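Local atomic coordinates of IclR family transcriptional regulator (Brucella abortus, PDB entry 5WHM), a protein that represses transcription as an IclR-type regulator, probably binding DNA through an N-terminal helix-turn-helix domain and sensing a small molecule through its C-terminal domain. Residues Arg28-Glu31 with Val32-Cys35; Ala93-Ser96 with Asn97-Ile100; Phe240-Pro243 with Arg244-Glu248; Pro253-Ile256 with Glu257-Asn261. All coordinates share one frame; numbering follows the deposited sequence. Where two conformers were deposited one is given.

Interaction 1 of 4, residues Arg28-Glu31 with Val32-Cys35. With ACY (acetic acid), chain K.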
loop_
_atom_site.group_PDB
_atom_site.type_symbol
_atom_site.label_atom_id
_atom_site.label_comp_id
_atom_site.label_asym_id
_atom_site.label_seq_id
_atom_site.Cartn_x
_atom_site.Cartn_y
_atom_site.Cartn_z
ATOM N N ARG C 28 -12.747 -14.030 6.509
ATOM C CA ARG C 28 -13.391 -13.165 7.491
ATOM C C ARG C 28 -12.420 -12.109 8.012
ATOM O O ARG C 28 -12.808 -10.958 8.240
ATOM C CB ARG C 28 -13.936 -13.994 8.654
ATOM C CG ARG C 28 -15.173 -14.850 8.347
ATOM C CD ARG C 28 -15.525 -15.659 9.611
ATOM N NE ARG C 28 -16.767 -16.374 9.359
ATOM C CZ ARG C 28 -17.327 -17.227 10.200
ATOM N NH1 ARG C 28 -16.742 -17.493 11.366
ATOM N NH2 ARG C 28 -18.458 -17.804 9.861
ATOM N N GLY C 29 -11.163 -12.493 8.247
ATOM C CA GLY C 29 -10.171 -11.513 8.674
ATOM C C GLY C 29 -9.891 -10.454 7.623
ATOM O O GLY C 29 -9.728 -9.275 7.949
ATOM N N LEU C 30 -9.820 -10.853 6.347
ATOM C CA LEU C 30 -9.585 -9.842 5.309
ATOM C C LEU C 30 -10.798 -8.934 5.146
ATOM O O LEU C 30 -10.643 -7.733 4.877
ATOM C CB LEU C 30 -9.246 -10.508 3.980
ATOM C CG LEU C 30 -7.846 -11.139 4.011
ATOM C CD1 LEU C 30 -7.711 -12.129 2.883
ATOM C CD2 LEU C 30 -6.801 -10.069 3.850
ATOM N N GLU C 31 -12.002 -9.480 5.332
ATOM C CA GLU C 31 -13.205 -8.652 5.330
ATOM C C GLU C 31 -13.176 -7.632 6.474
ATOM O O GLU C 31 -13.615 -6.488 6.303
ATOM C CB GLU C 31 -14.420 -9.565 5.433
ATOM C CG GLU C 31 -15.651 -9.123 4.713
ATOM C CD GLU C 31 -15.428 -8.697 3.246
ATOM O OE1 GLU C 31 -14.791 -9.416 2.450
ATOM O OE2 GLU C 31 -15.925 -7.625 2.892
ATOM N N VAL C 32 -12.671 -8.024 7.652
ATOM C CA VAL C 32 -12.455 -7.065 8.737
ATOM C C VAL C 32 -11.482 -5.964 8.297
ATOM O O VAL C 32 -11.735 -4.773 8.496
ATOM C CB VAL C 32 -11.940 -7.785 10.008
ATOM C CG1 VAL C 32 -11.363 -6.760 11.028
ATOM C CG2 VAL C 32 -13.060 -8.645 10.654
ATOM N N LEU C 33 -10.343 -6.343 7.718
ATOM C CA LEU C 33 -9.387 -5.316 7.293
ATOM C C LEU C 33 -9.981 -4.405 6.224
ATOM O O LEU C 33 -9.661 -3.212 6.184
ATOM C CB LEU C 33 -8.104 -5.954 6.763
ATOM C CG LEU C 33 -7.228 -6.632 7.815
ATOM C CD1 LEU C 33 -6.109 -7.419 7.112
ATOM C CD2 LEU C 33 -6.670 -5.559 8.784
ATOM N N ARG C 34 -10.878 -4.930 5.379
ATOM C CA ARG C 34 -11.504 -4.077 4.357
ATOM C C ARG C 34 -12.486 -3.063 4.936
ATOM O O ARG C 34 -12.935 -2.175 4.194
ATOM C CB ARG C 34 -12.242 -4.923 3.323
ATOM C CG ARG C 34 -11.364 -5.704 2.363
ATOM C CD ARG C 34 -12.247 -6.278 1.234
ATOM N NE ARG C 34 -11.478 -6.952 0.189
ATOM C CZ ARG C 34 -11.194 -6.422 -1.004
ATOM N NH1 ARG C 34 -10.484 -7.120 -1.899
ATOM N NH2 ARG C 34 -11.628 -5.202 -1.309
ATOM N N CYS C 35 -12.861 -3.188 6.213
ATOM C CA CYS C 35 -13.761 -2.210 6.827
ATOM C C CYS C 35 -13.099 -0.854 6.975
ATOM O O CYS C 35 -13.794 0.155 7.087
ATOM C CB CYS C 35 -14.198 -2.676 8.216
ATOM S SG CYS C 35 -15.377 -4.000 8.157
HETATM C C ACY K . -13.118 -16.869 13.085
HETATM O O ACY K . -13.901 -17.143 12.160
HETATM O OXT ACY K . -13.296 -16.699 14.329
HETATM C CH3 ACY K . -11.755 -16.755 12.583
#
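Arg28-Glu31 and Val32-Cys35 are successive turns at the end of helix 24-33, joined by three consecutive i to i+4 backbone bonds. Val32 N donates to Arg28 O (3.0 Å), Leu33 N to Gly29 O and Arg34 N to Leu30 O (2.9 Å), the last being the most bent, with 145° at the hydrogen. Beyond them Cys35 N reaches back three residues to Val32 O at 3.0 Å, a tighter turn. Val32 sets CG1 anti to its own N (chi1 165°), which brings CG2 over Arg28 O at 3.4 Å. Leu30 CD2 and Leu33 CD1 approach to 4.3 Å on the face that meets the second subunit, where Leu69 of that subunit packs on Leu30 and Leu90 on Leu33. This helix belongs to the helix-turn-helix domain: Val32 turns to the inside of that domain, against Ile48 of helix 45-52 and Leu62 and Leu66 of helix 56-69. Polar chains leave the helix elsewhere. Glu31 and Arg34 lie one turn apart, but OE1 of Glu31 stays 4.7 Å from NE of Arg34; each instead forms a salt bridge at the end of strand 118-125 in the C-terminal domain, Glu31 with Arg126 just after it and Arg34 with Asp125. Together these opposite charges tie the end of the helix to the other domain of the same chain. Arg28 runs out extended, and its NH1 donates to O of an acetic acid molecule, probably from the crystallisation liquor, at 3.0 Å; that oxygen sits at the guanidinium edge, near its plane.

Interaction 2 of 4, residues Ala93-Ser96 with Asn97-Ile100; sequences AMLS and NLMI
Asn97 N closes the last turn of helix 92-95 by donating to Met94 O at 3.0 Å. The donor stands well above the carbonyl plane of Met94, 66° out of it, as the chain tightens from helix into loop. Close by, the side-chain amide of Asn97 folds back over the same turn and places ND2 2.9 Å from Ala93 O. Ala93 O accepts the hydroxyl of Ser96, OG to O 2.7 Å, and a weak bond from Ser96 N. For the hydroxyl to turn back along the helix, OG of Ser96 lies between its own backbone N and carbonyl carbon (chi1 78°). On another side of the turn, Leu98 brings CG to 3.5 Å from Leu95 O, and the CD2 methyls of Leu95 and Leu98 meet at 4.3 Å. A water donates to Leu95 O at 2.8 Å and accepts a weak bond from Leu98 N, bridging the helix end to the first residues of the loop.

Part of the second shell comes from the second subunit. OD1 of Asn97 accepts from the backbone N of Arg145 there, while Ile147 of that subunit packs on Ala93 and Asp84 on Leu95. Within the chain, Leu98 rests on Tyr228. Helix 92-95 and its loop lie between the two domains, consistent with the linker of IclR regulators. Ser96 OG spends its hydroxyl on Ala93 O within its own turn, whereas Asn97 OD1 is satisfied by Arg145 N of the second subunit; the amide's rotation is therefore probably set in part by the dimer partner.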
loop_
_atom_site.group_PDB
_atom_site.type_symbol
_atom_site.label_atom_id
_atom_site.label_comp_id
_atom_site.label_asym_id
_atom_site.label_seq_id
_atom_site.Cartn_x
_atom_site.Cartn_y
_atom_site.Cartn_z
ATOM N N ALA C 93 4.577 -1.586 -1.616
ATOM C CA ALA C 93 5.640 -0.993 -2.447
ATOM C C ALA C 93 5.822 -1.722 -3.787
ATOM O O ALA C 93 6.039 -1.096 -4.830
ATOM C CB ALA C 93 6.952 -0.969 -1.668
HETATM N N MSE C 94 5.784 -3.040 -3.780
HETATM C CA MSE C 94 5.888 -3.772 -5.033
HETATM C C MSE C 94 4.746 -3.423 -5.999
HETATM O O MSE C 94 4.971 -3.257 -7.184
HETATM C CB MSE C 94 5.871 -5.278 -4.765
HETATM C CG MSE C 94 7.090 -5.761 -4.035
HETATM SE SE MSE C 94 6.740 -7.599 -3.430
HETATM C CE MSE C 94 6.158 -8.369 -5.061
ATOM N N LEU C 95 3.523 -3.295 -5.482
ATOM C CA LEU C 95 2.401 -2.984 -6.372
ATOM C C LEU C 95 2.426 -1.529 -6.837
ATOM O O LEU C 95 1.817 -1.203 -7.858
ATOM C CB LEU C 95 1.076 -3.287 -5.670
ATOM C CG LEU C 95 0.889 -4.823 -5.605
ATOM C CD1 LEU C 95 -0.081 -5.170 -4.546
ATOM C CD2 LEU C 95 0.385 -5.353 -6.948
ATOM N N SER C 96 3.095 -0.648 -6.102
ATOM C CA SER C 96 3.290 0.715 -6.582
ATOM C C SER C 96 4.363 0.783 -7.657
ATOM O O SER C 96 4.585 1.852 -8.227
ATOM C CB SER C 96 3.672 1.605 -5.386
ATOM O OG SER C 96 5.053 1.418 -5.050
ATOM N N ASN C 97 5.093 -0.319 -7.888
ATOM C CA ASN C 97 6.246 -0.345 -8.791
ATOM C C ASN C 97 6.100 -1.413 -9.863
ATOM O O ASN C 97 7.079 -2.041 -10.260
ATOM C CB ASN C 97 7.554 -0.556 -8.017
ATOM C CG ASN C 97 7.947 0.678 -7.216
ATOM O OD1 ASN C 97 7.975 1.787 -7.748
ATOM N ND2 ASN C 97 8.242 0.495 -5.929
ATOM N N LEU C 98 4.888 -1.589 -10.403
ATOM C CA LEU C 98 4.687 -2.563 -11.475
ATOM C C LEU C 98 5.578 -2.237 -12.658
ATOM O O LEU C 98 5.753 -1.068 -13.017
ATOM C CB LEU C 98 3.226 -2.558 -11.929
ATOM C CG LEU C 98 2.254 -3.002 -10.845
ATOM C CD1 LEU C 98 0.831 -2.694 -11.338
ATOM C CD2 LEU C 98 2.432 -4.497 -10.591
HETATM N N MSE C 99 6.143 -3.259 -13.285
HETATM C CA MSE C 99 7.117 -2.975 -14.348
HETATM C C MSE C 99 6.482 -2.310 -15.591
HETATM O O MSE C 99 7.178 -1.650 -16.380
HETATM C CB MSE C 99 7.858 -4.255 -14.742
HETATM C CG MSE C 99 8.928 -4.697 -13.726
HETATM SE SE MSE C 99 10.328 -3.342 -13.381
HETATM C CE MSE C 99 10.965 -3.075 -15.204
ATOM N N ILE C 100 5.160 -2.449 -15.754
ATOM C CA ILE C 100 4.511 -1.784 -16.879
ATOM C C ILE C 100 4.670 -0.272 -16.784
ATOM O O ILE C 100 4.646 0.414 -17.810
ATOM C CB ILE C 100 3.019 -2.199 -16.980
ATOM C CG1 ILE C 100 2.428 -1.630 -18.284
ATOM C CG2 ILE C 100 2.232 -1.712 -15.768
ATOM C CD1 ILE C 100 1.258 -2.382 -18.790
HETATM O O HOH W 1 2.172 0.448 -10.036
#

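Interaction 3 of 4, residues Phe240-Pro243 with Arg244-Glu248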
loop_
_atom_site.group_PDB
_atom_site.type_symbol
_atom_site.label_atom_id
_atom_site.label_comp_id
_atom_site.label_asym_id
_atom_site.label_seq_id
_atom_site.Cartn_x
_atom_site.Cartn_y
_atom_site.Cartn_z
ATOM N N PHE C 240 -13.909 23.072 -16.600
ATOM C CA PHE C 240 -13.692 24.279 -17.395
ATOM C C PHE C 240 -12.457 24.147 -18.283
ATOM O O PHE C 240 -12.362 24.812 -19.313
ATOM C CB PHE C 240 -13.581 25.514 -16.485
ATOM C CG PHE C 240 -12.208 25.709 -15.860
ATOM C CD1 PHE C 240 -11.245 26.500 -16.489
ATOM C CD2 PHE C 240 -11.885 25.118 -14.636
ATOM C CE1 PHE C 240 -9.980 26.687 -15.920
ATOM C CE2 PHE C 240 -10.622 25.305 -14.058
ATOM C CZ PHE C 240 -9.673 26.085 -14.703
ATOM N N GLN C 241 -11.505 23.296 -17.905
ATOM C CA GLN C 241 -10.308 23.103 -18.711
ATOM C C GLN C 241 -10.483 22.032 -19.778
ATOM O O GLN C 241 -9.851 22.109 -20.844
ATOM C CB GLN C 241 -9.149 22.723 -17.800
ATOM C CG GLN C 241 -7.916 22.285 -18.515
ATOM C CD GLN C 241 -6.822 21.910 -17.548
ATOM O OE1 GLN C 241 -6.988 22.011 -16.328
ATOM N NE2 GLN C 241 -5.695 21.472 -18.084
ATOM N N LEU C 242 -11.341 21.046 -19.519
ATOM C CA LEU C 242 -11.521 19.879 -20.386
ATOM C C LEU C 242 -12.993 19.744 -20.738
ATOM O O LEU C 242 -13.689 18.874 -20.210
ATOM C CB LEU C 242 -11.023 18.599 -19.710
ATOM C CG LEU C 242 -9.529 18.514 -19.394
ATOM C CD1 LEU C 242 -9.245 17.306 -18.515
ATOM C CD2 LEU C 242 -8.734 18.422 -20.686
ATOM N N PRO C 243 -13.507 20.601 -21.618
ATOM C CA PRO C 243 -14.888 20.430 -22.080
ATOM C C PRO C 243 -15.073 19.110 -22.814
ATOM O O PRO C 243 -14.120 18.510 -23.319
ATOM C CB PRO C 243 -15.095 21.621 -23.028
ATOM C CG PRO C 243 -14.094 22.626 -22.572
ATOM C CD PRO C 243 -12.911 21.851 -22.123
ATOM N N ARG C 244 -16.340 18.677 -22.894
ATOM C CA ARG C 244 -16.689 17.470 -23.646
ATOM C C ARG C 244 -16.061 17.468 -25.039
ATOM O O ARG C 244 -15.458 16.470 -25.459
ATOM C CB ARG C 244 -18.217 17.355 -23.742
ATOM C CG ARG C 244 -18.715 16.429 -24.854
ATOM C CD ARG C 244 -20.242 16.370 -24.908
ATOM N NE ARG C 244 -20.835 15.776 -23.704
ATOM C CZ ARG C 244 -20.991 14.469 -23.500
ATOM N NH1 ARG C 244 -20.584 13.590 -24.410
ATOM N NH2 ARG C 244 -21.569 14.037 -22.388
ATOM N N GLU C 245 -16.148 18.596 -25.746
ATOM C CA GLU C 245 -15.630 18.670 -27.112
ATOM C C GLU C 245 -14.119 18.416 -27.171
ATOM O O GLU C 245 -13.634 17.701 -28.060
ATOM C CB GLU C 245 -15.972 20.026 -27.720
ATOM C CG GLU C 245 -15.229 20.291 -29.017
ATOM C CD GLU C 245 -15.779 21.491 -29.770
ATOM O OE1 GLU C 245 -16.697 22.154 -29.235
ATOM O OE2 GLU C 245 -15.281 21.765 -30.883
ATOM N N LYS C 246 -13.352 18.995 -26.245
ATOM C CA LYS C 246 -11.923 18.691 -26.192
ATOM C C LYS C 246 -11.667 17.204 -25.914
ATOM O O LYS C 246 -10.757 16.599 -26.497
ATOM C CB LYS C 246 -11.251 19.557 -25.129
ATOM C CG LYS C 246 -9.730 19.535 -25.179
ATOM C CD LYS C 246 -9.138 20.597 -24.253
ATOM C CE LYS C 246 -7.702 20.966 -24.648
ATOM N NZ LYS C 246 -7.571 21.302 -26.099
ATOM N N LEU C 247 -12.444 16.593 -25.020
ATOM C CA LEU C 247 -12.221 15.182 -24.732
ATOM C C LEU C 247 -12.594 14.299 -25.922
ATOM O O LEU C 247 -11.879 13.339 -26.225
ATOM C CB LEU C 247 -12.996 14.768 -23.480
ATOM C CG LEU C 247 -12.515 15.444 -22.188
ATOM C CD1 LEU C 247 -13.394 15.097 -21.008
ATOM C CD2 LEU C 247 -11.057 15.117 -21.867
ATOM N N GLU C 248 -13.707 14.610 -26.613
ATOM C CA GLU C 248 -14.175 13.759 -27.708
ATOM C C GLU C 248 -13.301 13.897 -28.955
ATOM O O GLU C 248 -13.069 12.915 -29.674
ATOM C CB GLU C 248 -15.634 14.116 -28.067
ATOM C CG GLU C 248 -16.639 13.851 -26.933
ATOM C CD GLU C 248 -18.088 14.169 -27.330
ATOM O OE1 GLU C 248 -18.320 15.105 -28.147
ATOM O OE2 GLU C 248 -18.993 13.466 -26.824
#
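Leu242 and Leu247 meet where the loop enters helix 244-265, CB of the former against CD2 of the latter at 4.1 Å. Both leucines carry CG anti to the carbonyl carbon; in Leu247 (chi1 -66°) this swings the branch back towards the loop, so that CG comes within 3.6 Å of Pro243 O and CD1 within 3.9 Å of Leu242 O. Pro243 is the N-cap residue, and its carbonyl accepts from Leu247 N at 3.1 Å, nearly along the C=O axis. Lys246 has CG anti to its own N (chi1 -168°). Its aliphatic stem passes obliquely across the proline ring and Leu242, CB 4.1 Å from Pro243 CD, before the chain bends at its last torsion. Arg244, at the start of the helix, bends at chi3 and forms a salt bridge from NH1 to OE2 of Glu248, one turn on (2.9 Å); the oxygen lies in the guanidinium plane, but the donor stands above the carboxylate plane. Beneath the first turn, Leu247 faces Ile209 of strand 206-209 and Val219 of strand 216-225, and Arg244 lies over Leu207. Asn217 of strand 216-225 holds Leu242 O, while Gln241 donates to Lys116 O just after helix 101-115.

Interaction 4 of 4, residues Pro253-Ile256 with Glu257-Asn261; sequences PRLI and EMVHN
Leu255 O accepts from Val259 N at 2.9 Å, the straightest of four consecutive helical bonds here (168° at the hydrogen); the others run from Glu257 N to Pro253 O, Met258 N to Arg254 O and His260 N to Ile256 O. CG2 of Val259, anti to its own carbonyl carbon, also lies 3.4 Å from Leu255 O. The main side-chain contact is between Leu255 and selenomethionine Met258, which run across each other at a slant. Met258 starts out with CG anti to its backbone N (chi1 -170°) and curls at chi3, which brings its terminal CE to 3.5 Å from Leu255 CD1, tighter than ordinary van der Waals packing. The same CD1 reaches Val259 CG2 more loosely, at 4.5 Å. Pro253, whose N has no bond to the turn before, marks a kink just ahead of these turns. On the outer side, Arg254 forms a salt bridge with Asp250 and a cation-pi contact with Tyr114. Leu255, Met258 and Val259 together make the buried stripe of an amphipathic helix: Met258 meets Leu107 and Leu111 of helix 101-115, and Val259 meets Val221 and Leu223. Such packing of a C-terminal helix across an antiparallel sheet, beside another helix, is characteristic of the GAF-like C-terminal domain of IclR regulators.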
loop_
_atom_site.group_PDB
_atom_site.type_symbol
_atom_site.label_atom_id
_atom_site.label_comp_id
_atom_site.label_asym_id
_atom_site.label_seq_id
_atom_site.Cartn_x
_atom_site.Cartn_y
_atom_site.Cartn_z
ATOM N N PRO C 253 -9.132 10.562 -28.572
ATOM C CA PRO C 253 -8.300 9.947 -29.627
ATOM C C PRO C 253 -6.821 9.835 -29.264
ATOM O O PRO C 253 -6.209 8.783 -29.499
ATOM C CB PRO C 253 -8.544 10.875 -30.833
ATOM C CG PRO C 253 -9.960 11.324 -30.637
ATOM C CD PRO C 253 -10.093 11.536 -29.146
ATOM N N ARG C 254 -6.227 10.873 -28.676
ATOM C CA ARG C 254 -4.841 10.753 -28.216
ATOM C C ARG C 254 -4.687 9.670 -27.156
ATOM O O ARG C 254 -3.662 8.981 -27.108
ATOM C CB ARG C 254 -4.345 12.082 -27.660
ATOM C CG ARG C 254 -4.217 13.154 -28.690
ATOM C CD ARG C 254 -4.011 14.476 -28.008
ATOM N NE ARG C 254 -2.631 14.899 -28.126
ATOM C CZ ARG C 254 -2.212 15.818 -28.984
ATOM N NH1 ARG C 254 -3.077 16.426 -29.779
ATOM N NH2 ARG C 254 -0.932 16.133 -29.027
ATOM N N LEU C 255 -5.676 9.523 -26.281
ATOM C CA LEU C 255 -5.548 8.503 -25.239
ATOM C C LEU C 255 -5.624 7.111 -25.851
ATOM O O LEU C 255 -4.915 6.191 -25.415
ATOM C CB LEU C 255 -6.628 8.711 -24.171
ATOM C CG LEU C 255 -6.688 7.788 -22.950
ATOM C CD1 LEU C 255 -5.335 7.733 -22.180
ATOM C CD2 LEU C 255 -7.813 8.246 -22.030
ATOM N N ILE C 256 -6.477 6.947 -26.875
ATOM C CA ILE C 256 -6.587 5.669 -27.577
ATOM C C ILE C 256 -5.265 5.309 -28.236
ATOM O O ILE C 256 -4.835 4.150 -28.204
ATOM C CB ILE C 256 -7.722 5.719 -28.611
ATOM C CG1 ILE C 256 -9.089 5.764 -27.917
ATOM C CG2 ILE C 256 -7.623 4.538 -29.629
ATOM C CD1 ILE C 256 -10.240 6.112 -28.946
ATOM N N GLU C 257 -4.612 6.292 -28.861
ATOM C CA GLU C 257 -3.321 6.040 -29.489
ATOM C C GLU C 257 -2.260 5.702 -28.444
ATOM O O GLU C 257 -1.414 4.834 -28.677
ATOM C CB GLU C 257 -2.897 7.252 -30.318
ATOM C CG GLU C 257 -1.536 7.112 -30.982
ATOM C CD GLU C 257 -1.450 5.946 -31.971
ATOM O OE1 GLU C 257 -2.508 5.451 -32.435
ATOM O OE2 GLU C 257 -0.310 5.528 -32.289
HETATM N N MSE C 258 -2.290 6.382 -27.306
HETATM C CA MSE C 258 -1.343 6.101 -26.198
HETATM C C MSE C 258 -1.486 4.665 -25.714
HETATM O O MSE C 258 -0.497 3.950 -25.565
HETATM C CB MSE C 258 -1.554 7.063 -25.025
HETATM C CG MSE C 258 -0.416 6.973 -23.914
HETATM SE SE MSE C 258 -1.036 7.828 -22.284
HETATM C CE MSE C 258 -2.168 6.407 -21.551
ATOM N N VAL C 259 -2.724 4.241 -25.463
ATOM C CA VAL C 259 -2.957 2.866 -25.021
ATOM C C VAL C 259 -2.480 1.869 -26.080
ATOM O O VAL C 259 -1.909 0.822 -25.751
ATOM C CB VAL C 259 -4.445 2.670 -24.664
ATOM C CG1 VAL C 259 -4.788 1.191 -24.466
ATOM C CG2 VAL C 259 -4.765 3.455 -23.402
ATOM N N HIS C 260 -2.698 2.178 -27.361
ATOM C CA HIS C 260 -2.171 1.316 -28.415
ATOM C C HIS C 260 -0.649 1.248 -28.367
ATOM O O HIS C 260 -0.064 0.176 -28.559
ATOM C CB HIS C 260 -2.631 1.799 -29.791
ATOM C CG HIS C 260 -2.224 0.885 -30.902
ATOM N ND1 HIS C 260 -1.047 1.041 -31.602
ATOM C CD2 HIS C 260 -2.820 -0.219 -31.409
ATOM C CE1 HIS C 260 -0.946 0.085 -32.509
ATOM N NE2 HIS C 260 -2.009 -0.694 -32.413
ATOM N N ASN C 261 0.010 2.384 -28.126
ATOM C CA ASN C 261 1.469 2.379 -28.010
ATOM C C ASN C 261 1.916 1.549 -26.801
ATOM O O ASN C 261 2.838 0.735 -26.908
ATOM C CB ASN C 261 2.016 3.814 -27.908
ATOM C CG ASN C 261 1.906 4.603 -29.244
ATOM O OD1 ASN C 261 2.012 4.031 -30.328
ATOM N ND2 ASN C 261 1.718 5.924 -29.145
#

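In the fold
The four contacts follow one another along the chain and pass from one domain to the other. Interaction 1 lies in the helix-turn-helix domain; interaction 2, its centre about 24 Å away, lies in the probable linker, and both touch the second subunit. Interactions 3 and 4 share helix 244-265, with centres about 17 Å apart, and meet where Pro253 CD packs against Glu248 O at 3.3 Å. Neither touches another chain of the assembly. Interactions 1 and 3, with centres about 40 Å apart, lie on opposite sides of the chain's centre. The DNA-binding domain and probable linker thus carry contacts to the dimer partner, whereas helix 244-265 packs within its own subunit, against the six-stranded sheet.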